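Putative protease (Parabacteroides distasonis ATCC 8503, PDB 3KD4) is of unknown function but is probably an exported hydrolase, tentatively regarded as a protease. Local coordinates at residues 296-299 against 304-307; 330-333 against 338-341. All coordinates share one frame; numbering follows the deposited sequence. Where two conformers were deposited one is given.

Contact 1. Residues 296-299 against 304-307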
loop_
_atom_site.group_PDB
_atom_site.type_symbol
_atom_site.label_atom_id
_atom_site.label_comp_id
_atom_site.label_asym_id
_atom_site.label_seq_id
_atom_site.Cartn_x
_atom_site.Cartn_y
_atom_site.Cartn_z
ATOM N N VAL A 296 19.160 -3.989 -13.898
ATOM C CA VAL A 296 20.044 -4.037 -15.075
ATOM C C VAL A 296 21.378 -3.339 -14.773
ATOM O O VAL A 296 22.449 -3.848 -15.081
ATOM C CB VAL A 296 19.390 -3.371 -16.287
ATOM C CG1 VAL A 296 20.423 -3.077 -17.389
ATOM C CG2 VAL A 296 18.218 -4.251 -16.811
HETATM N N MSE A 297 21.305 -2.192 -14.121
HETATM C CA MSE A 297 22.512 -1.405 -13.866
HETATM C C MSE A 297 23.366 -2.073 -12.793
HETATM O O MSE A 297 24.591 -2.192 -12.952
HETATM C CB MSE A 297 22.132 0.018 -13.485
HETATM C CG MSE A 297 21.550 0.770 -14.634
HETATM SE SE MSE A 297 21.217 2.684 -14.273
HETATM C CE MSE A 297 23.079 3.260 -14.518
ATOM N N LEU A 298 22.745 -2.513 -11.696
ATOM C CA LEU A 298 23.505 -3.262 -10.672
ATOM C C LEU A 298 24.230 -4.472 -11.263
ATOM O O LEU A 298 25.435 -4.632 -11.069
ATOM C CB LEU A 298 22.621 -3.710 -9.517
ATOM C CG LEU A 298 22.056 -2.576 -8.659
ATOM C CD1 LEU A 298 20.968 -3.135 -7.716
ATOM C CD2 LEU A 298 23.166 -1.875 -7.884
ATOM N N ASN A 299 23.512 -5.308 -12.014
ATOM C CA ASN A 299 24.153 -6.465 -12.645
ATOM C C ASN A 299 25.284 -6.072 -13.580
ATOM O O ASN A 299 26.332 -6.720 -13.575
ATOM C CB ASN A 299 23.145 -7.340 -13.361
ATOM C CG ASN A 299 22.380 -8.233 -12.394
ATOM O OD1 ASN A 299 22.954 -9.122 -11.792
ATOM N ND2 ASN A 299 21.091 -7.972 -12.228
ATOM N N PRO A 304 25.497 -8.987 -8.316
ATOM C CA PRO A 304 24.430 -9.878 -8.720
ATOM C C PRO A 304 23.120 -9.434 -8.075
ATOM O O PRO A 304 23.067 -9.264 -6.848
ATOM C CB PRO A 304 24.906 -11.239 -8.209
ATOM C CG PRO A 304 26.381 -11.090 -8.140
ATOM C CD PRO A 304 26.597 -9.721 -7.660
ATOM N N SER A 305 22.104 -9.224 -8.909
ATOM C CA SER A 305 20.849 -8.624 -8.491
ATOM C C SER A 305 19.651 -9.252 -9.198
ATOM O O SER A 305 19.746 -9.793 -10.317
ATOM C CB SER A 305 20.851 -7.097 -8.757
ATOM O OG SER A 305 21.934 -6.466 -8.050
ATOM N N GLU A 306 18.508 -9.161 -8.543
ATOM C CA GLU A 306 17.248 -9.667 -9.097
ATOM C C GLU A 306 16.059 -8.832 -8.621
ATOM O O GLU A 306 16.051 -8.351 -7.484
ATOM C CB GLU A 306 17.026 -11.086 -8.585
ATOM C CG GLU A 306 17.299 -12.188 -9.545
ATOM C CD GLU A 306 16.765 -13.540 -9.017
ATOM O OE1 GLU A 306 17.319 -14.021 -8.021
ATOM O OE2 GLU A 306 15.783 -14.065 -9.592
ATOM N N VAL A 307 15.029 -8.737 -9.453
ATOM C CA VAL A 307 13.772 -8.103 -9.069
ATOM C C VAL A 307 12.987 -9.080 -8.183
ATOM O O VAL A 307 13.018 -10.308 -8.384
ATOM C CB VAL A 307 12.966 -7.649 -10.318
ATOM C CG1 VAL A 307 11.614 -7.065 -9.924
ATOM C CG2 VAL A 307 13.790 -6.627 -11.146
#

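Contact 2. Residues 330-333 against 338-341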
loop_
_atom_site.group_PDB
_atom_site.type_symbol
_atom_site.label_atom_id
_atom_site.label_comp_id
_atom_site.label_asym_id
_atom_site.label_seq_id
_atom_site.Cartn_x
_atom_site.Cartn_y
_atom_site.Cartn_z
ATOM N N VAL A 330 14.358 -4.816 -5.256
ATOM C CA VAL A 330 15.502 -5.400 -5.895
ATOM C C VAL A 330 16.393 -5.964 -4.795
ATOM O O VAL A 330 16.634 -5.314 -3.774
ATOM C CB VAL A 330 16.235 -4.361 -6.749
ATOM C CG1 VAL A 330 17.548 -4.924 -7.362
ATOM C CG2 VAL A 330 15.294 -3.845 -7.853
ATOM N N LYS A 331 16.857 -7.187 -5.008
ATOM C CA LYS A 331 17.834 -7.835 -4.156
ATOM C C LYS A 331 19.215 -7.609 -4.789
ATOM O O LYS A 331 19.378 -7.847 -5.986
ATOM C CB LYS A 331 17.494 -9.337 -4.130
ATOM C CG LYS A 331 18.527 -10.276 -3.624
ATOM C CD LYS A 331 17.943 -11.707 -3.515
ATOM C CE LYS A 331 17.758 -12.449 -4.841
ATOM N NZ LYS A 331 18.920 -13.294 -5.239
ATOM N N ALA A 332 20.194 -7.160 -3.993
ATOM C CA ALA A 332 21.589 -6.994 -4.450
ATOM C C ALA A 332 22.519 -7.779 -3.532
ATOM O O ALA A 332 22.462 -7.642 -2.318
ATOM C CB ALA A 332 21.998 -5.538 -4.466
ATOM N N THR A 333 23.366 -8.612 -4.115
ATOM C CA THR A 333 24.313 -9.398 -3.318
ATOM C C THR A 333 25.643 -8.657 -3.270
ATOM O O THR A 333 26.282 -8.491 -4.301
ATOM C CB THR A 333 24.521 -10.769 -3.917
ATOM O OG1 THR A 333 23.240 -11.376 -4.072
ATOM C CG2 THR A 333 25.414 -11.647 -3.007
ATOM N N ASP A 338 23.090 -10.374 0.972
ATOM C CA ASP A 338 22.032 -9.694 0.284
ATOM C C ASP A 338 21.540 -8.456 1.008
ATOM O O ASP A 338 21.434 -8.442 2.207
ATOM C CB ASP A 338 20.871 -10.644 0.062
ATOM C CG ASP A 338 21.142 -11.649 -1.000
ATOM O OD1 ASP A 338 22.140 -11.508 -1.759
ATOM O OD2 ASP A 338 20.314 -12.591 -1.088
ATOM N N GLN A 339 21.201 -7.417 0.241
ATOM C CA GLN A 339 20.472 -6.286 0.775
ATOM C C GLN A 339 19.357 -5.979 -0.191
ATOM O O GLN A 339 19.447 -6.308 -1.391
ATOM C CB GLN A 339 21.405 -5.065 1.002
ATOM C CG GLN A 339 22.000 -4.503 -0.278
ATOM C CD GLN A 339 23.129 -3.521 -0.002
ATOM O OE1 GLN A 339 23.054 -2.368 -0.388
ATOM N NE2 GLN A 339 24.167 -3.977 0.669
ATOM N N TYR A 340 18.297 -5.391 0.335
ATOM C CA TYR A 340 17.089 -5.126 -0.436
ATOM C C TYR A 340 16.899 -3.633 -0.681
ATOM O O TYR A 340 17.062 -2.842 0.232
ATOM C CB TYR A 340 15.874 -5.709 0.280
ATOM C CG TYR A 340 16.083 -7.178 0.591
ATOM C CD1 TYR A 340 16.273 -8.098 -0.440
ATOM C CD2 TYR A 340 16.129 -7.646 1.907
ATOM C CE1 TYR A 340 16.477 -9.462 -0.177
ATOM C CE2 TYR A 340 16.316 -9.012 2.184
ATOM C CZ TYR A 340 16.494 -9.905 1.118
ATOM O OH TYR A 340 16.745 -11.211 1.357
ATOM N N LEU A 341 16.587 -3.280 -1.928
ATOM C CA LEU A 341 16.341 -1.896 -2.306
ATOM C C LEU A 341 14.866 -1.750 -2.671
ATOM O O LEU A 341 14.361 -2.450 -3.558
ATOM C CB LEU A 341 17.245 -1.494 -3.480
ATOM C CG LEU A 341 18.693 -1.988 -3.468
ATOM C CD1 LEU A 341 19.520 -1.248 -4.519
ATOM C CD2 LEU A 341 19.325 -1.829 -2.093
#

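Contact 1. Residues 296-299 against 304-307
Asn-299, near the end of helix 287-300, has CG beside its backbone N and anti to the carbonyl carbon (chi1 -79°), a torsion that swings the amide across to the start of strand 305-312. Ser-305 has the same kind of first torsion, and this puts OG against the helix, where it rests 3.2 Å from Leu-298 CB and 3.5 Å from Leu-298 CD1. The Asn-299 amide grips both polar backbone atoms of Ser-305. Its OD1 accepts from Ser-305 N at 3.0 Å, with the donor well above the carbonyl plane. Its ND2 gives a nearly straight bond, 170° at the hydrogen, to Ser-305 O at 3.0 Å, and that acceptor lies in the amide plane. Asparagine suits the place because one flat group offers a donor and an acceptor spaced like the N-H and C=O of an extended residue. In effect it serves the edge of Ser-305 that, one pair further on at Val-307, is bonded to Leu-358. ND2 is also bonded to Asn-295 O, one helical turn back, so the amide is tied to its own helix as well as to the strand, which should fix its flip. Leu-298 reaches inward to Val-330 and to Ile-251 of helix 244-258. Ser-305, small enough to sit under the helix, bonds through OG to Ile-303 O and thereby keeps its hydroxyl satisfied beside the leucine. The short connection from helix to strand is thus closed by a neutral amide supplying a strand's donor and acceptor in out-of-plane geometry, Leu-298 lying against the small Ser-305 side chain.

Contact 2. Residues 330-333 against 338-341
This is the antiparallel pairing of a beta hairpin, strand 327-334 with strand 337-341, at the border of the five-stranded sheet, where 337-341 is the outermost strand. Two hydrogen-bonded pairs, Val-330 with Leu-341 and Ala-332 with Gln-339, supply four backbone bonds. Among them Leu-341 N lies 2.7 Å from Val-330 O, and Ala-332 N lies 2.8 Å from Gln-339 O. CA-H...O contacts fill the intervals, as from Asp-338 CA to Ala-332 O at 3.3 Å. One face of the ladder carries Val-330, Ala-332, Gln-339 and Leu-341. Its valine and leucine pack on Leu-294 and Leu-298 of helix 287-300, while the small methyl of Ala-332 fits against Ile-303, and the amide of Gln-339 goes to Gln-245. The other face carries Lys-331 and Tyr-340, then Thr-333 and Asp-338. With OG1 beside its backbone N (chi1 -54°), Thr-333 gives its hydroxyl proton to Asp-338 OD1 at 2.6 Å, meeting that oxygen nearly along its C-O axis. The Lys-331 chain passes at a slant, its CD 3.5 Å from Asp-338 OD2, while its NZ, at 4.4 Å from that oxygen, is too far for a salt bridge. Lys-331 CB and CG touch Tyr-340 CD1 and CE1 at 4.1 Å, and CG and CD touch the carboxylate. Beta-branched threonine suits an extended strand and still brings a hydroxyl to the hairpin's end. Across the hairpin a single short bond, from Thr-333, holds the carboxylate; the lysine ammonium, in a long, weak ion pair with Glu-306, probably stabilises it only at longer range.

In the fold
Contact 1 and contact 2 follow one another along the chain, with centres about 9 Å apart, and meet where strand 305-312 pairs with strand 327-334. Pro-304 O lies 2.8 Å from Thr-333 N, a probable hydrogen bond, and Ser-305 OG packs 3.7 Å from Ala-332 CA. On the opposite face Glu-306 OE1 makes a long, weak ion pair with Lys-331 NZ at 3.3 Å. Helix 287-300 leads into this antiparallel sheet, which in a protein of the DUF3857 and DUF3858 families is probably a transglutaminase-like core. A glycerol, probably from the crystallisation liquor, sits about 4 Å from the side chain of Val-330 and is bonded to Leu-341 O; no catalytic role is established for either contact.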